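PDB 6A5D: GPI-anchored protein LLG1 from Arabidopsis thaliana, which probably acts at the cell surface as a co-receptor in a heterotypic receptor complex that perceives RALF peptides. Local coordinates for residues M33-I38 / F79-L84; S40-P45 / G86-G91. All coordinates share one frame; numbering follows the deposited sequence.

Interaction 1 (M33-I38 / F79-L84); sequences MNYTII and FSYINL. With NAG (2-acetamido-2-deoxy-beta-D-glucopyranose), chain C.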
# COMPACT_ATOMS: atom_id res chain seq x y z
N MET A 33 8.12 -7.28 7.10
CA MET A 33 8.76 -6.42 6.12
C MET A 33 9.11 -5.09 6.75
O MET A 33 8.74 -4.76 7.88
CB MET A 33 7.86 -6.23 4.91
CG MET A 33 7.75 -7.51 4.12
SD MET A 33 6.66 -7.42 2.68
CE MET A 33 7.48 -6.16 1.68
N ASN A 34 9.85 -4.30 5.99
CA ASN A 34 10.35 -3.02 6.45
C ASN A 34 9.49 -1.92 5.85
O ASN A 34 9.48 -1.74 4.63
CB ASN A 34 11.82 -2.86 6.07
CG ASN A 34 12.45 -1.65 6.73
OD1 ASN A 34 11.83 -0.60 6.81
ND2 ASN A 34 13.68 -1.80 7.21
N TYR A 35 8.80 -1.18 6.71
CA TYR A 35 7.83 -0.17 6.31
C TYR A 35 8.41 1.24 6.33
O TYR A 35 7.67 2.20 6.11
CB TYR A 35 6.56 -0.27 7.17
CG TYR A 35 5.80 -1.53 6.86
CD1 TYR A 35 6.23 -2.76 7.37
CD2 TYR A 35 4.70 -1.50 6.02
CE1 TYR A 35 5.56 -3.92 7.06
CE2 TYR A 35 4.04 -2.66 5.69
CZ TYR A 35 4.46 -3.86 6.21
OH TYR A 35 3.79 -5.01 5.88
N THR A 36 9.73 1.37 6.55
CA THR A 36 10.31 2.70 6.75
C THR A 36 10.21 3.57 5.51
O THR A 36 10.09 4.80 5.63
CB THR A 36 11.75 2.57 7.27
OG1 THR A 36 11.73 1.80 8.48
CG2 THR A 36 12.35 3.95 7.57
N ILE A 37 10.21 2.97 4.32
CA ILE A 37 10.03 3.78 3.11
C ILE A 37 8.74 4.59 3.19
O ILE A 37 8.68 5.74 2.75
CB ILE A 37 10.12 2.91 1.85
CG1 ILE A 37 10.13 3.79 0.61
CG2 ILE A 37 8.96 1.89 1.80
CD1 ILE A 37 10.34 3.01 -0.65
N ILE A 38 7.69 4.00 3.78
CA ILE A 38 6.43 4.73 3.95
C ILE A 38 6.47 5.65 5.16
O ILE A 38 6.16 6.85 5.06
CB ILE A 38 5.23 3.77 4.02
CG1 ILE A 38 5.16 2.86 2.79
CG2 ILE A 38 3.94 4.58 4.21
CD1 ILE A 38 4.03 1.85 2.84
N PHE A 79 -2.46 -4.12 3.95
CA PHE A 79 -3.05 -2.90 4.49
C PHE A 79 -3.13 -2.96 6.02
O PHE A 79 -2.92 -1.94 6.70
CB PHE A 79 -4.42 -2.65 3.86
CG PHE A 79 -4.34 -2.09 2.46
CD1 PHE A 79 -3.79 -0.83 2.24
CD2 PHE A 79 -4.86 -2.79 1.39
CE1 PHE A 79 -3.74 -0.28 0.97
CE2 PHE A 79 -4.81 -2.26 0.09
CZ PHE A 79 -4.24 -1.00 -0.12
N SER A 80 -3.40 -4.14 6.58
CA SER A 80 -3.49 -4.24 8.03
C SER A 80 -2.15 -3.89 8.68
O SER A 80 -2.12 -3.18 9.69
CB SER A 80 -3.98 -5.62 8.45
OG SER A 80 -2.96 -6.59 8.36
N TYR A 81 -1.04 -4.31 8.08
CA TYR A 81 0.26 -4.01 8.67
C TYR A 81 0.74 -2.59 8.36
O TYR A 81 1.33 -1.94 9.23
CB TYR A 81 1.32 -5.03 8.25
CG TYR A 81 1.20 -6.31 9.03
CD1 TYR A 81 1.44 -6.33 10.40
CD2 TYR A 81 0.80 -7.49 8.41
CE1 TYR A 81 1.29 -7.48 11.13
CE2 TYR A 81 0.65 -8.66 9.14
CZ TYR A 81 0.90 -8.64 10.50
OH TYR A 81 0.77 -9.79 11.25
N ILE A 82 0.48 -2.08 7.16
CA ILE A 82 0.78 -0.68 6.89
C ILE A 82 0.11 0.20 7.93
O ILE A 82 0.74 1.06 8.55
CB ILE A 82 0.29 -0.29 5.49
CG1 ILE A 82 1.12 -0.99 4.43
CG2 ILE A 82 0.30 1.23 5.35
CD1 ILE A 82 0.61 -0.75 3.01
N ASN A 83 -1.17 -0.05 8.17
CA ASN A 83 -1.94 0.84 9.03
C ASN A 83 -1.55 0.66 10.49
O ASN A 83 -1.56 1.63 11.25
CB ASN A 83 -3.42 0.57 8.81
CG ASN A 83 -3.86 0.89 7.39
OD1 ASN A 83 -3.18 1.61 6.66
ND2 ASN A 83 -5.01 0.37 7.00
N LEU A 84 -1.21 -0.57 10.88
CA LEU A 84 -0.77 -0.84 12.24
C LEU A 84 0.57 -0.18 12.54
O LEU A 84 0.72 0.58 13.50
CB LEU A 84 -0.70 -2.34 12.47
CG LEU A 84 -0.09 -2.72 13.81
CD1 LEU A 84 -0.96 -2.19 14.95
CD2 LEU A 84 0.09 -4.23 13.90
C1 NAG C . 14.33 -0.70 7.88
C2 NAG C . 15.18 -1.25 9.05
C3 NAG C . 16.03 -0.14 9.68
C4 NAG C . 16.77 0.67 8.63
C5 NAG C . 15.77 1.17 7.60
C6 NAG C . 16.42 1.98 6.51
C7 NAG C . 14.29 -3.15 10.36
C8 NAG C . 13.37 -3.53 11.48
N2 NAG C . 14.33 -1.85 10.07
O3 NAG C . 16.97 -0.74 10.57
O4 NAG C . 17.45 1.77 9.22
O5 NAG C . 15.16 0.03 6.98
O6 NAG C . 15.46 2.51 5.62
O7 NAG C . 14.96 -3.98 9.75

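Interaction 2 (S40-P45 / G86-G91); sequences SKCKGP and GKYPPG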
# COMPACT_ATOMS: atom_id res chain seq x y z
N SER A 40 8.83 6.98 6.94
CA SER A 40 9.77 8.10 6.91
C SER A 40 9.31 9.22 5.98
O SER A 40 9.70 10.38 6.18
CB SER A 40 11.17 7.61 6.51
OG SER A 40 11.23 7.30 5.13
N LYS A 41 8.52 8.90 4.95
CA LYS A 41 8.08 9.89 3.98
C LYS A 41 6.65 10.39 4.19
O LYS A 41 6.28 11.41 3.59
CB LYS A 41 8.17 9.39 2.53
CG LYS A 41 9.52 9.56 1.88
CD LYS A 41 9.66 8.66 0.67
CE LYS A 41 10.81 9.14 -0.21
NZ LYS A 41 11.72 8.05 -0.63
N CYS A 42 5.84 9.68 4.96
CA CYS A 42 4.41 9.96 5.05
C CYS A 42 4.05 10.15 6.52
O CYS A 42 3.73 9.19 7.22
CB CYS A 42 3.63 8.81 4.41
SG CYS A 42 1.85 9.08 4.42
N LYS A 43 4.09 11.40 6.99
CA LYS A 43 3.88 11.68 8.40
C LYS A 43 2.63 12.54 8.54
O LYS A 43 2.37 13.41 7.71
CB LYS A 43 5.09 12.38 9.00
CG LYS A 43 6.37 11.56 8.88
CD LYS A 43 7.56 12.21 9.54
CE LYS A 43 8.81 11.38 9.33
NZ LYS A 43 8.80 10.07 10.04
N GLY A 44 1.85 12.25 9.58
CA GLY A 44 0.63 12.96 9.88
C GLY A 44 0.74 14.03 10.95
O GLY A 44 1.82 14.26 11.49
N PRO A 45 -0.38 14.69 11.26
CA PRO A 45 -1.71 14.34 10.75
C PRO A 45 -2.02 14.88 9.34
O PRO A 45 -2.93 14.38 8.68
CB PRO A 45 -2.65 14.97 11.77
CG PRO A 45 -1.89 16.13 12.29
CD PRO A 45 -0.44 15.75 12.28
N GLY A 86 2.24 2.10 10.88
CA GLY A 86 2.36 3.51 10.57
C GLY A 86 1.31 4.38 11.24
O GLY A 86 1.36 5.61 11.13
N LYS A 87 0.36 3.74 11.92
CA LYS A 87 -0.77 4.44 12.54
C LYS A 87 -1.55 5.26 11.53
O LYS A 87 -1.87 6.43 11.76
CB LYS A 87 -0.34 5.26 13.76
CG LYS A 87 0.28 4.42 14.84
CD LYS A 87 1.79 4.45 14.72
CE LYS A 87 2.47 4.10 16.04
NZ LYS A 87 3.77 4.80 16.17
N TYR A 88 -1.85 4.64 10.37
CA TYR A 88 -2.53 5.36 9.30
C TYR A 88 -4.01 5.03 9.28
O TYR A 88 -4.39 3.88 9.54
CB TYR A 88 -1.94 4.96 7.94
CG TYR A 88 -0.50 5.36 7.75
CD1 TYR A 88 -0.13 6.69 7.74
CD2 TYR A 88 0.49 4.39 7.55
CE1 TYR A 88 1.20 7.06 7.58
CE2 TYR A 88 1.82 4.76 7.38
CZ TYR A 88 2.16 6.09 7.39
OH TYR A 88 3.47 6.47 7.21
N PRO A 89 -4.85 6.00 8.96
CA PRO A 89 -6.28 5.72 8.78
C PRO A 89 -6.48 4.71 7.67
O PRO A 89 -5.79 4.76 6.64
CB PRO A 89 -6.85 7.09 8.38
CG PRO A 89 -5.88 8.09 8.93
CD PRO A 89 -4.53 7.43 8.84
N PRO A 90 -7.43 3.79 7.83
CA PRO A 90 -7.70 2.83 6.75
C PRO A 90 -8.19 3.57 5.52
O PRO A 90 -8.99 4.50 5.60
CB PRO A 90 -8.80 1.94 7.34
CG PRO A 90 -9.46 2.79 8.40
CD PRO A 90 -8.34 3.62 8.98
N GLY A 91 -7.68 3.15 4.36
CA GLY A 91 -8.01 3.78 3.10
C GLY A 91 -7.22 5.04 2.77
O GLY A 91 -7.43 5.60 1.68

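Interaction 1 (M33-I38 / F79-L84)
Tyr-35 reaches helix 74-86 with the CD2-CE2 edge and hydroxyl end of its ring. The contact with Ile-82 is apolar: atom CE2 of Tyr-35 lies 3.6 Å from CG1 of Ile-82, which meets the ring at its edge, near the ring plane, the two side chains crossing at about a right angle. Tyr-81 packs by its CB against CZ and OH of Tyr-35, CB to OH at 3.4 Å; the Tyr-81 ring itself leads away. The ring of Tyr-35 gets there because CG is anti to the carbonyl carbon (chi1 -69°). Alongside, the methyl ends of Ile-38 and Ile-82 make a looser contact, CD1 to CD1 at 4.3 Å.

Just before helix 36-39, where Tyr-35 occupies the N-cap position, Asn-34 forms an Asx turn: Thr-36 N donates to Asn-34 OD1 over 2.9 Å, at an N-H...O angle of 162°. Thr-36 OG1 gives the same oxygen a second bond, 2.9 Å from OD1 and tilted 16° from the carbonyl plane. Two donors thus fix the amide's rotation, and Asn-34 ND2 is joined covalently to C1 of the NAG, as expected of an Asn-X-Thr glycosylation sequon.

Around the apolar contacts, Phe-59 of helix 49-60 stacks on Tyr-35 and Phe-93 of helix 92-99 touches both isoleucines, so four helices converge here. Tyr-35 OH is satisfied by the carbonyl O of Phe-30. With a leucine in place of Tyr-35, that carbonyl would probably be left without its hydroxyl donor, Phe-59 without its stacking partner and Ile-82 without the ring edge it packs against.

Interaction 2 (S40-P45 / G86-G91)
Around Cys-42 and Tyr-88, the residues that meet, both backbones are extended, without regular helix or strand. The second segment leaves helix 74-86 through Lys-87, whose positive phi of 57° turns the chain. That turn places the carbonyl O of Gly-86 over the centre of the Tyr-88 ring, 3.6 Å above its plane. Even a CB at Gly-86 would collide with Tyr-88 CE2, so a side chain is not compatible with the ring in this position.

Tyr-88 reaches the other segment with the far end of its ring. Its OH donates to the carbonyl O of Cys-42, 2.7 Å away, and arrives in the carbonyl plane on a lone pair, at a C=O...O angle of 143°. The same oxygen lies in the plane of the ring, at its edge, 3.3 Å from Tyr-88 CE1. With SG anti to the backbone N, the Cys-42 sulfur comes to 3.8 Å from Tyr-88 CE1. It sits 4.7 Å from the ring centroid and 49° off the ring normal, an oblique sulfur-aromatic contact.

That sulfur is half of the disulfide with Cys-52, which ties the loop to helix 49-60. Tyr-88 in turn is wedged among helices: its side chain touches Ile-38 and Thr-39 of helix 36-39 and Ile-82 and Asn-83 of helix 74-86, while Phe-93 of helix 92-99 meets its ring edge-to-face.

Overall arrangement
Both contacts are buried, their centres about 9 Å apart; interaction 1 lies about 8 Å from the chain centre and interaction 2 about 11 Å. Their segments alternate along the chain: interaction 1 joins the start of helix 36-39 and the loop before it to helix 74-86, and interaction 2 joins the loops that follow these two helices. Interaction 1 buries 177 Å² through mainly apolar packing, whereas interaction 2 buries 107 Å² and adds a hydrogen bond and a disulfide sulfur. Tyr-88 bridges them: its N makes a probable hydrogen bond of 3.2 Å to Asn-83 O, and its OH packs 3.5 Å from Ile-38 O. One of the attached glycans is carried by Asn-34, in interaction 1.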